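Local structure of mitochondrial dynamics protein MID49 (Mus musculus, 4WOY) at residues Pro211-Arg216 with Leu253-Leu258; Leu231-Cys236 with Leu248-Leu253; Arg240-Leu245 with Gly315-Ser320; Leu258-Glu263 with Leu277-Phe282. The protein is a mitochondrial outer membrane receptor that recruits the fission GTPase Drp1 to the mitochondrial surface, regulates its GTPase activity and is required for mitochondrial fission. The protein carries 1 engineered substitution. All blocks are in the same frame, centred on the assembly; numbering follows the deposited sequence.

In the fold
All four contacts lie in the C-terminal helical part of the nucleotidyltransferase-like domain. Helix 250-261 is common to contacts 1, 2 and 4. It packs on helix 210-224 in contact 1, on helix 228-241 in contact 2 and on helix 272-288 in contact 4. The centres of these contacts are 10 to 12 Å apart. The segments of contacts 1 and 2 overlap at Leu-253, those of 1 and 4 at Leu-258. Contact 3 joins the ends of helices 228-241 and 308-317, about 13 Å from contact 2, centre to centre, and touches it. Along the chain contact 1 encloses contact 2, contact 4 follows contact 1, and contact 3 spans contact 4. These contacts tie the helices into one bundle.

Contact 1 of 4, residues Pro211-Arg216 with Leu253-Leu258; sequences PVETAR and LTQVVL
Glu-213 lays its side chain across Thr-254, the two crossing at about a right angle. Its carboxylate carbon CD lies 3.6 Å from Thr-254 CG2, and CB, CG and OE1 also touch this methyl group. CG of Glu-213 also meets Leu-258 CD1 at 4.0 Å. Arg-216 CG rests on Leu-258 CD2 at 3.9 Å, and its NE pairs with Glu-262 in a salt bridge.

The polar part is at the tip of Glu-213. Gln-255 NE2 gives OE2 a weak hydrogen bond, 3.3 Å long, and makes another weak one to Ser-251 O. The carboxylate and amide planes are 35° apart. A water donates to both Glu-213 OE2, at 2.6 Å, and Gln-255 OE1, at 2.5 Å. Gln-255 OE1 also accepts from the backbone N of His-295. Thr-254 OG1 bonds to Trp-250 O within its own helix, and its methyl is the branch that meets Glu-213.

The contact joins helix 210-224 to helix 250-261 of the Mab-21-like helical region. The axes of segments 211-216 and 253-258 lie 36° apart. The buried OE2 receives both an amide N-H and a water O-H, which would probably help stabilise a charged carboxylate between otherwise largely apolar contacts.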
# COMPACT_ATOMS: atom_id res chain seq x y z
N PRO A 211 -3.50 5.40 4.21
CA PRO A 211 -3.35 6.68 4.93
C PRO A 211 -4.13 6.76 6.24
O PRO A 211 -3.67 7.38 7.20
CB PRO A 211 -3.89 7.71 3.93
CG PRO A 211 -3.74 7.06 2.59
CD PRO A 211 -4.05 5.60 2.85
N VAL A 212 -5.31 6.16 6.28
CA VAL A 212 -6.13 6.16 7.49
C VAL A 212 -5.49 5.31 8.58
O VAL A 212 -5.45 5.70 9.75
CB VAL A 212 -7.54 5.62 7.21
CG1 VAL A 212 -8.35 5.58 8.49
CG2 VAL A 212 -8.23 6.47 6.16
N GLU A 213 -5.00 4.13 8.18
CA GLU A 213 -4.37 3.17 9.08
C GLU A 213 -3.10 3.73 9.70
O GLU A 213 -2.88 3.59 10.91
CB GLU A 213 -4.06 1.86 8.35
CG GLU A 213 -5.30 1.13 7.87
CD GLU A 213 -5.01 0.01 6.87
OE1 GLU A 213 -3.96 0.05 6.19
OE2 GLU A 213 -5.86 -0.89 6.73
N THR A 214 -2.24 4.34 8.90
CA THR A 214 -0.99 4.83 9.47
C THR A 214 -1.23 6.07 10.32
O THR A 214 -0.52 6.28 11.29
CB THR A 214 0.09 5.11 8.39
OG1 THR A 214 -0.19 6.34 7.72
CG2 THR A 214 0.15 3.97 7.38
N ALA A 215 -2.25 6.87 10.00
CA ALA A 215 -2.59 8.00 10.87
C ALA A 215 -3.06 7.52 12.23
O ALA A 215 -2.72 8.12 13.26
CB ALA A 215 -3.63 8.88 10.23
N ARG A 216 -3.82 6.43 12.23
CA ARG A 216 -4.35 5.86 13.47
C ARG A 216 -3.22 5.29 14.34
O ARG A 216 -3.15 5.55 15.55
CB ARG A 216 -5.37 4.77 13.14
CG ARG A 216 -6.06 4.17 14.36
CD ARG A 216 -6.64 5.26 15.24
NE ARG A 216 -7.38 4.73 16.38
CZ ARG A 216 -7.72 5.44 17.46
NH1 ARG A 216 -7.38 6.72 17.56
NH2 ARG A 216 -8.40 4.87 18.45
N LEU A 253 -1.09 -7.54 8.29
CA LEU A 253 -0.51 -7.44 9.62
C LEU A 253 -0.91 -6.12 10.27
O LEU A 253 -0.95 -5.99 11.50
CB LEU A 253 1.03 -7.61 9.54
CG LEU A 253 1.47 -8.94 8.92
CD1 LEU A 253 2.89 -8.88 8.37
CD2 LEU A 253 1.32 -10.09 9.92
N THR A 254 -1.24 -5.13 9.44
CA THR A 254 -1.80 -3.88 9.95
C THR A 254 -3.06 -4.15 10.75
O THR A 254 -3.30 -3.57 11.82
CB THR A 254 -2.13 -2.93 8.79
OG1 THR A 254 -0.91 -2.51 8.17
CG2 THR A 254 -2.97 -1.71 9.27
N GLN A 255 -3.88 -5.04 10.21
CA GLN A 255 -5.15 -5.39 10.82
C GLN A 255 -4.91 -6.00 12.20
O GLN A 255 -5.66 -5.75 13.15
CB GLN A 255 -5.91 -6.37 9.92
CG GLN A 255 -6.82 -5.73 8.88
CD GLN A 255 -6.46 -4.31 8.50
OE1 GLN A 255 -6.91 -3.37 9.13
NE2 GLN A 255 -5.68 -4.15 7.45
N VAL A 256 -3.86 -6.81 12.28
CA VAL A 256 -3.48 -7.46 13.53
C VAL A 256 -3.09 -6.42 14.55
O VAL A 256 -3.52 -6.50 15.68
CB VAL A 256 -2.30 -8.42 13.36
CG1 VAL A 256 -1.95 -9.00 14.72
CG2 VAL A 256 -2.64 -9.53 12.37
N VAL A 257 -2.26 -5.47 14.15
CA VAL A 257 -1.78 -4.45 15.08
C VAL A 257 -2.87 -3.44 15.45
O VAL A 257 -2.92 -2.94 16.57
CB VAL A 257 -0.54 -3.73 14.54
CG1 VAL A 257 -0.12 -2.56 15.48
CG2 VAL A 257 0.59 -4.74 14.37
N LEU A 258 -3.78 -3.14 14.51
CA LEU A 258 -4.92 -2.30 14.86
C LEU A 258 -5.80 -2.98 15.90
O LEU A 258 -6.30 -2.34 16.80
CB LEU A 258 -5.73 -1.93 13.62
CG LEU A 258 -5.06 -0.81 12.80
CD1 LEU A 258 -5.73 -0.61 11.45
CD2 LEU A 258 -5.04 0.50 13.59
O HOH W 1 -8.01 -1.41 8.00

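Contact 2 of 4, residues Leu231-Cys236 with Leu248-Leu253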
# COMPACT_ATOMS: atom_id res chain seq x y z
N LEU A 231 6.08 -2.68 16.05
CA LEU A 231 5.63 -4.07 15.98
C LEU A 231 5.17 -4.45 14.57
O LEU A 231 5.38 -5.57 14.12
CB LEU A 231 4.51 -4.34 16.99
CG LEU A 231 3.89 -5.75 16.85
CD1 LEU A 231 4.90 -6.82 17.20
CD2 LEU A 231 2.63 -5.93 17.70
N LEU A 232 4.51 -3.52 13.89
CA LEU A 232 4.06 -3.83 12.54
C LEU A 232 5.28 -4.11 11.64
O LEU A 232 5.27 -5.05 10.83
CB LEU A 232 3.18 -2.69 11.97
CG LEU A 232 2.84 -2.73 10.48
CD1 LEU A 232 2.09 -4.02 10.09
CD2 LEU A 232 2.04 -1.50 10.13
N LEU A 233 6.35 -3.33 11.82
CA LEU A 233 7.57 -3.51 11.02
C LEU A 233 8.25 -4.85 11.31
O LEU A 233 8.74 -5.51 10.39
CB LEU A 233 8.54 -2.37 11.25
CG LEU A 233 8.13 -1.15 10.44
CD1 LEU A 233 8.87 0.12 10.90
CD2 LEU A 233 8.35 -1.41 8.96
N LEU A 234 8.25 -5.25 12.58
CA LEU A 234 8.73 -6.58 12.98
C LEU A 234 7.96 -7.71 12.29
O LEU A 234 8.56 -8.63 11.72
CB LEU A 234 8.59 -6.77 14.48
CG LEU A 234 9.81 -6.37 15.26
CD1 LEU A 234 9.46 -6.40 16.72
CD2 LEU A 234 10.95 -7.33 14.92
N LEU A 235 6.64 -7.64 12.38
CA LEU A 235 5.82 -8.70 11.84
C LEU A 235 6.07 -8.83 10.37
O LEU A 235 6.14 -9.94 9.84
CB LEU A 235 4.33 -8.44 12.10
CG LEU A 235 3.91 -8.52 13.55
CD1 LEU A 235 2.54 -7.88 13.75
CD2 LEU A 235 3.95 -9.95 14.01
N CYS A 236 6.23 -7.69 9.71
CA CYS A 236 6.48 -7.69 8.28
C CYS A 236 7.79 -8.38 7.96
O CYS A 236 7.86 -9.21 7.04
CB CYS A 236 6.51 -6.26 7.73
SG CYS A 236 4.91 -5.52 7.40
N LEU A 248 1.27 -13.00 3.84
CA LEU A 248 0.90 -12.12 4.93
C LEU A 248 1.70 -10.87 4.76
O LEU A 248 2.90 -10.85 5.07
CB LEU A 248 1.19 -12.76 6.28
CG LEU A 248 0.32 -13.97 6.56
CD1 LEU A 248 0.61 -14.55 7.94
CD2 LEU A 248 -1.16 -13.58 6.40
N GLY A 249 1.07 -9.83 4.21
CA GLY A 249 1.79 -8.62 3.89
C GLY A 249 1.44 -7.46 4.79
O GLY A 249 0.75 -7.62 5.78
N TRP A 250 1.86 -6.28 4.39
CA TRP A 250 1.67 -5.09 5.19
C TRP A 250 0.22 -4.88 5.63
O TRP A 250 -0.07 -4.64 6.79
CB TRP A 250 2.14 -3.89 4.40
CG TRP A 250 1.97 -2.63 5.14
CD1 TRP A 250 0.82 -1.89 5.24
CD2 TRP A 250 2.98 -1.91 5.83
NE1 TRP A 250 1.06 -0.77 5.99
CE2 TRP A 250 2.38 -0.75 6.37
CE3 TRP A 250 4.35 -2.12 6.05
CZ2 TRP A 250 3.09 0.18 7.11
CZ3 TRP A 250 5.05 -1.20 6.80
CH2 TRP A 250 4.42 -0.06 7.32
N SER A 251 -0.71 -4.99 4.68
CA SER A 251 -2.12 -4.72 4.97
C SER A 251 -2.72 -5.74 5.94
O SER A 251 -3.53 -5.39 6.79
CB SER A 251 -2.93 -4.70 3.68
OG SER A 251 -2.92 -5.97 3.10
N HIS A 252 -2.32 -7.00 5.79
CA HIS A 252 -2.78 -8.07 6.68
C HIS A 252 -2.38 -7.81 8.12
O HIS A 252 -3.22 -7.91 9.04
CB HIS A 252 -2.20 -9.40 6.27
CG HIS A 252 -2.59 -9.83 4.90
ND1 HIS A 252 -1.92 -9.41 3.77
CD2 HIS A 252 -3.59 -10.63 4.46
CE1 HIS A 252 -2.49 -9.93 2.70
NE2 HIS A 252 -3.51 -10.67 3.09
N LEU A 253 -1.09 -7.54 8.29
CA LEU A 253 -0.51 -7.44 9.62
C LEU A 253 -0.91 -6.12 10.27
O LEU A 253 -0.95 -5.99 11.50
CB LEU A 253 1.03 -7.61 9.54
CG LEU A 253 1.47 -8.94 8.92
CD1 LEU A 253 2.89 -8.88 8.37
CD2 LEU A 253 1.32 -10.09 9.92
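Leu-232 reaches from helix 228-241 to Trp-250 and Leu-253, at the start of helix 250-261. This is helix packing in the C-terminal helical part of a nucleotidyltransferase-like fold. From CB, the Leu-232 chain runs to CG, which is anti to the backbone N (chi1 169°), and then forks. CD1 turns to Leu-253 and lies 3.8 Å from its CB. CD2 sits over one face of the Trp-250 indole, offset toward the rim. It is 4.0 Å from the centroid of the six-membered ring and 25° off the ring normal, a CH-pi contact. Its nearest ring atom is CZ2.

Other residues of the same helix meet the indole elsewhere. Leu-233 CD2 comes to its edge, near the ring plane, 3.9 Å from CZ3. Cys-236 SG approaches obliquely, 3.7 Å from CE3, in a sulfur-aromatic contact. Outside the two segments, the indole also meets the ring of Tyr-210, with planes at about 45°, and touches Pro-56 and Glu-67.

Gly-249 is the N-cap of helix 250-261. One turn in, Leu-253 points its CB toward the other helix, and its CD1 methyl fits between Leu-235 and Cys-236. That methyl lies 3.7 Å from the carbonyl O of Leu-235 and 4.0 Å from Cys-236 SG.

Contact 3 of 4, residues Arg240-Leu245 with Gly315-Ser320; sequences RGHPAL and GYVLYS
Val-317 meets the imidazole of His-242, and this CH-pi contact is the one aromatic element here. The two side chains approach tip to tip. CG1 of Val-317 stands over one ring face, 3.5 Å from the ring centroid and 16° off the normal. It is offset toward the rim, and its nearest ring atom is CE1, at 3.4 Å.

The remaining contacts are between aliphatic groups. The second branch of Val-317, CG2, meets Ala-244 CB at 3.6 Å. Its CG1 also touches Leu-245 CD2 at 3.6 Å, so one methyl serves both the histidine and the leucine. Leu-245 CD1 reaches Leu-318 CD2 at 3.7 Å, the side chains passing obliquely. Leu-318 also packs on Leu-283, Val-284 and Leu-287 of helix 272-288.

The backbone of 240-245 leaves helix 228-241 and turns back. Within this turn, Leu-245 N donates to His-242 O at 3.0 Å. The turn brings His-242, Ala-244 and Leu-245 round the single valine. Leu-328, near the C-terminus, also touches His-242.

Both segments lie in the Mab-21 HhH/H2TH-like region. The join between the helix ends is made by methyl groups and one imidazole face. It rests on partly buried apolar packing rather than on polar pairing across the two segments.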
# COMPACT_ATOMS: atom_id res chain seq x y z
N ARG A 240 8.31 -11.88 5.75
CA ARG A 240 9.08 -11.86 4.51
C ARG A 240 10.15 -12.94 4.58
O ARG A 240 10.56 -13.48 3.56
CB ARG A 240 9.73 -10.49 4.28
CG ARG A 240 8.86 -9.44 3.64
CD ARG A 240 9.71 -8.23 3.25
NE ARG A 240 10.65 -7.83 4.31
CZ ARG A 240 10.40 -6.93 5.26
NH1 ARG A 240 9.22 -6.32 5.33
NH2 ARG A 240 11.34 -6.65 6.16
N GLY A 241 10.61 -13.22 5.79
CA GLY A 241 11.64 -14.21 6.08
C GLY A 241 11.25 -15.64 5.79
O GLY A 241 12.09 -16.52 5.65
N HIS A 242 9.95 -15.90 5.82
CA HIS A 242 9.44 -17.25 5.63
C HIS A 242 8.72 -17.40 4.29
O HIS A 242 7.76 -16.69 4.03
CB HIS A 242 8.51 -17.58 6.77
CG HIS A 242 8.84 -18.85 7.47
ND1 HIS A 242 8.39 -20.07 7.03
CD2 HIS A 242 9.56 -19.09 8.58
CE1 HIS A 242 8.83 -21.02 7.84
NE2 HIS A 242 9.54 -20.44 8.79
N PRO A 243 9.12 -18.39 3.46
CA PRO A 243 8.45 -18.54 2.17
C PRO A 243 6.96 -18.85 2.31
O PRO A 243 6.18 -18.48 1.43
CB PRO A 243 9.20 -19.70 1.50
CG PRO A 243 10.08 -20.29 2.55
CD PRO A 243 10.34 -19.22 3.55
N ALA A 244 6.57 -19.52 3.38
CA ALA A 244 5.16 -19.77 3.68
C ALA A 244 4.37 -18.52 4.08
O ALA A 244 3.20 -18.41 3.76
CB ALA A 244 5.04 -20.82 4.79
N LEU A 245 5.02 -17.59 4.77
CA LEU A 245 4.31 -16.45 5.37
C LEU A 245 4.28 -15.23 4.48
O LEU A 245 3.73 -14.20 4.87
CB LEU A 245 4.97 -16.07 6.69
CG LEU A 245 5.17 -17.19 7.70
CD1 LEU A 245 5.82 -16.61 8.96
CD2 LEU A 245 3.84 -17.88 8.02
N GLY A 315 -0.65 -21.62 9.10
CA GLY A 315 -1.00 -21.94 10.46
C GLY A 315 0.08 -22.77 11.12
O GLY A 315 0.47 -22.50 12.26
N TYR A 316 0.58 -23.78 10.42
CA TYR A 316 1.54 -24.67 11.03
C TYR A 316 2.91 -24.04 11.15
O TYR A 316 3.70 -24.47 11.98
CB TYR A 316 1.63 -26.01 10.28
CG TYR A 316 0.66 -27.04 10.82
CD1 TYR A 316 -0.34 -26.67 11.73
CD2 TYR A 316 0.78 -28.38 10.48
CE1 TYR A 316 -1.22 -27.61 12.25
CE2 TYR A 316 -0.09 -29.33 11.00
CZ TYR A 316 -1.10 -28.94 11.88
OH TYR A 316 -1.96 -29.88 12.40
N VAL A 317 3.22 -23.06 10.30
CA VAL A 317 4.43 -22.26 10.48
C VAL A 317 4.31 -21.32 11.70
O VAL A 317 5.27 -21.13 12.45
CB VAL A 317 4.76 -21.41 9.22
CG1 VAL A 317 5.91 -20.43 9.49
CG2 VAL A 317 5.10 -22.31 8.05
N LEU A 318 3.12 -20.76 11.90
CA LEU A 318 2.89 -19.80 12.97
C LEU A 318 2.69 -20.43 14.36
O LEU A 318 2.52 -19.72 15.34
CB LEU A 318 1.70 -18.89 12.63
CG LEU A 318 2.03 -17.94 11.47
CD1 LEU A 318 0.93 -16.93 11.22
CD2 LEU A 318 3.37 -17.24 11.70
N TYR A 319 2.70 -21.76 14.43
CA TYR A 319 2.58 -22.49 15.70
C TYR A 319 3.39 -21.92 16.88
O TYR A 319 2.93 -21.91 18.02
CB TYR A 319 3.07 -23.93 15.49
CG TYR A 319 4.59 -23.92 15.39
CD1 TYR A 319 5.22 -23.38 14.28
CD2 TYR A 319 5.39 -24.36 16.44
CE1 TYR A 319 6.57 -23.30 14.19
CE2 TYR A 319 6.75 -24.28 16.36
CZ TYR A 319 7.34 -23.75 15.22
OH TYR A 319 8.70 -23.66 15.10
N SER A 320 4.58 -21.39 16.59
CA SER A 320 5.62 -21.17 17.59
C SER A 320 5.42 -20.06 18.60
O SER A 320 6.31 -19.85 19.41
CB SER A 320 6.96 -20.94 16.90
OG SER A 320 6.91 -19.81 16.06

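Contact 4 of 4, residues Leu258-Glu263 with Leu277-Phe282; sequences LHLGEE and LQALEF
His-259 and Phe-282 form an offset stack, with ring centroids 4.1 Å apart and planes at 23°. Phe-282 CE1 lies over the centre of the imidazole, 3.3 Å from His-259 CE1. The overlap is with one side of the phenyl ring, through CD1, CE1 and CZ. In both residues CG is anti to the backbone N (chi1 -177° for His-259), which carries the rings out from their helices toward each other.

Beside the stack, Leu-260 points toward helix 272-288. Its CD1 lies 3.5 Å from the backbone N of Ala-279 and 3.9 Å from Ala-279 CB. Its CD2 meets the amide end of Gln-278, 3.6 Å from NE2. Leu-260 and the extended Gln-278 chain slide past each other in opposite directions. Leu-260 CD2 also lies in the plane of the His-259 ring, at its edge.

Further out, Val-256 of helix 250-261 packs on both Ala-279 and Phe-282, and Leu-292 also touches Phe-282. Helix 250-261 ends just beyond the contact. There Gly-261 O accepts from Arg-228 NE.

The buried leucine and the more exposed aromatic stack join two successive helices. Both belong to the Mab-21 HhH/H2TH-like region, the helical C-terminal portion of this nucleotidyltransferase-like fold.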
# COMPACT_ATOMS: atom_id res chain seq x y z
N LEU A 258 -3.78 -3.14 14.51
CA LEU A 258 -4.92 -2.30 14.86
C LEU A 258 -5.80 -2.98 15.90
O LEU A 258 -6.30 -2.34 16.80
CB LEU A 258 -5.73 -1.93 13.62
CG LEU A 258 -5.06 -0.81 12.80
CD1 LEU A 258 -5.73 -0.61 11.45
CD2 LEU A 258 -5.04 0.50 13.59
N HIS A 259 -5.98 -4.29 15.78
CA HIS A 259 -6.81 -5.03 16.72
C HIS A 259 -6.22 -5.01 18.13
O HIS A 259 -6.90 -4.69 19.09
CB HIS A 259 -6.99 -6.47 16.24
CG HIS A 259 -7.88 -7.29 17.13
ND1 HIS A 259 -7.39 -8.09 18.14
CD2 HIS A 259 -9.22 -7.42 17.16
CE1 HIS A 259 -8.40 -8.69 18.75
NE2 HIS A 259 -9.52 -8.30 18.17
N LEU A 260 -4.94 -5.36 18.25
CA LEU A 260 -4.27 -5.35 19.55
C LEU A 260 -4.06 -3.91 19.98
O LEU A 260 -4.34 -3.56 21.13
CB LEU A 260 -2.92 -6.07 19.50
CG LEU A 260 -2.81 -7.47 18.90
CD1 LEU A 260 -1.43 -8.04 19.12
CD2 LEU A 260 -3.84 -8.38 19.50
N GLY A 261 -3.61 -3.08 19.03
CA GLY A 261 -3.25 -1.70 19.31
C GLY A 261 -4.39 -0.85 19.81
O GLY A 261 -4.18 0.08 20.60
N GLU A 262 -5.61 -1.20 19.39
CA GLU A 262 -6.82 -0.50 19.83
C GLU A 262 -7.21 -1.00 21.20
O GLU A 262 -8.36 -1.35 21.42
CB GLU A 262 -8.00 -0.70 18.86
CG GLU A 262 -7.92 0.00 17.50
CD GLU A 262 -8.18 1.49 17.57
OE1 GLU A 262 -8.85 1.94 18.52
OE2 GLU A 262 -7.74 2.22 16.65
N GLU A 263 -6.24 -1.08 22.10
CA GLU A 263 -6.52 -1.41 23.49
C GLU A 263 -5.59 -0.66 24.43
O GLU A 263 -4.43 -0.40 24.11
CB GLU A 263 -6.38 -2.90 23.74
CG GLU A 263 -7.38 -3.74 23.01
CD GLU A 263 -7.29 -5.17 23.41
OE1 GLU A 263 -6.64 -5.45 24.44
OE2 GLU A 263 -7.86 -6.02 22.70
N LEU A 277 3.93 -11.87 20.55
CA LEU A 277 3.41 -13.23 20.67
C LEU A 277 1.88 -13.17 20.55
O LEU A 277 1.27 -13.98 19.84
CB LEU A 277 3.83 -13.88 21.98
CG LEU A 277 5.34 -14.06 22.15
CD1 LEU A 277 5.74 -14.70 23.49
CD2 LEU A 277 5.97 -14.80 20.98
N GLN A 278 1.29 -12.18 21.19
CA GLN A 278 -0.14 -11.95 21.08
C GLN A 278 -0.61 -11.78 19.63
O GLN A 278 -1.70 -12.23 19.29
CB GLN A 278 -0.55 -10.72 21.88
CG GLN A 278 -1.98 -10.74 22.30
CD GLN A 278 -2.41 -9.44 22.91
OE1 GLN A 278 -1.58 -8.63 23.32
NE2 GLN A 278 -3.72 -9.24 23.02
N ALA A 279 0.19 -11.10 18.81
CA ALA A 279 -0.10 -10.97 17.37
C ALA A 279 -0.09 -12.32 16.66
O ALA A 279 -0.96 -12.60 15.84
CB ALA A 279 0.90 -10.05 16.71
N LEU A 280 0.90 -13.16 16.95
CA LEU A 280 0.97 -14.46 16.31
C LEU A 280 -0.26 -15.26 16.72
O LEU A 280 -0.82 -16.02 15.92
CB LEU A 280 2.23 -15.22 16.68
CG LEU A 280 3.60 -14.66 16.28
CD1 LEU A 280 4.62 -15.78 16.34
CD2 LEU A 280 3.60 -14.00 14.93
N GLU A 281 -0.65 -15.10 17.98
CA GLU A 281 -1.81 -15.79 18.52
C GLU A 281 -3.07 -15.40 17.78
O GLU A 281 -3.89 -16.24 17.43
CB GLU A 281 -1.97 -15.47 20.00
CG GLU A 281 -1.23 -16.42 20.90
CD GLU A 281 -1.28 -16.01 22.37
OE1 GLU A 281 -2.10 -15.12 22.73
OE2 GLU A 281 -0.50 -16.59 23.16
N PHE A 282 -3.20 -14.10 17.56
CA PHE A 282 -4.36 -13.56 16.89
C PHE A 282 -4.39 -14.06 15.45
O PHE A 282 -5.44 -14.45 14.93
CB PHE A 282 -4.37 -12.03 16.96
CG PHE A 282 -5.55 -11.42 16.30
CD1 PHE A 282 -6.78 -11.41 16.94
CD2 PHE A 282 -5.46 -10.88 15.03
CE1 PHE A 282 -7.88 -10.87 16.32
CE2 PHE A 282 -6.57 -10.34 14.41
CZ PHE A 282 -7.78 -10.34 15.06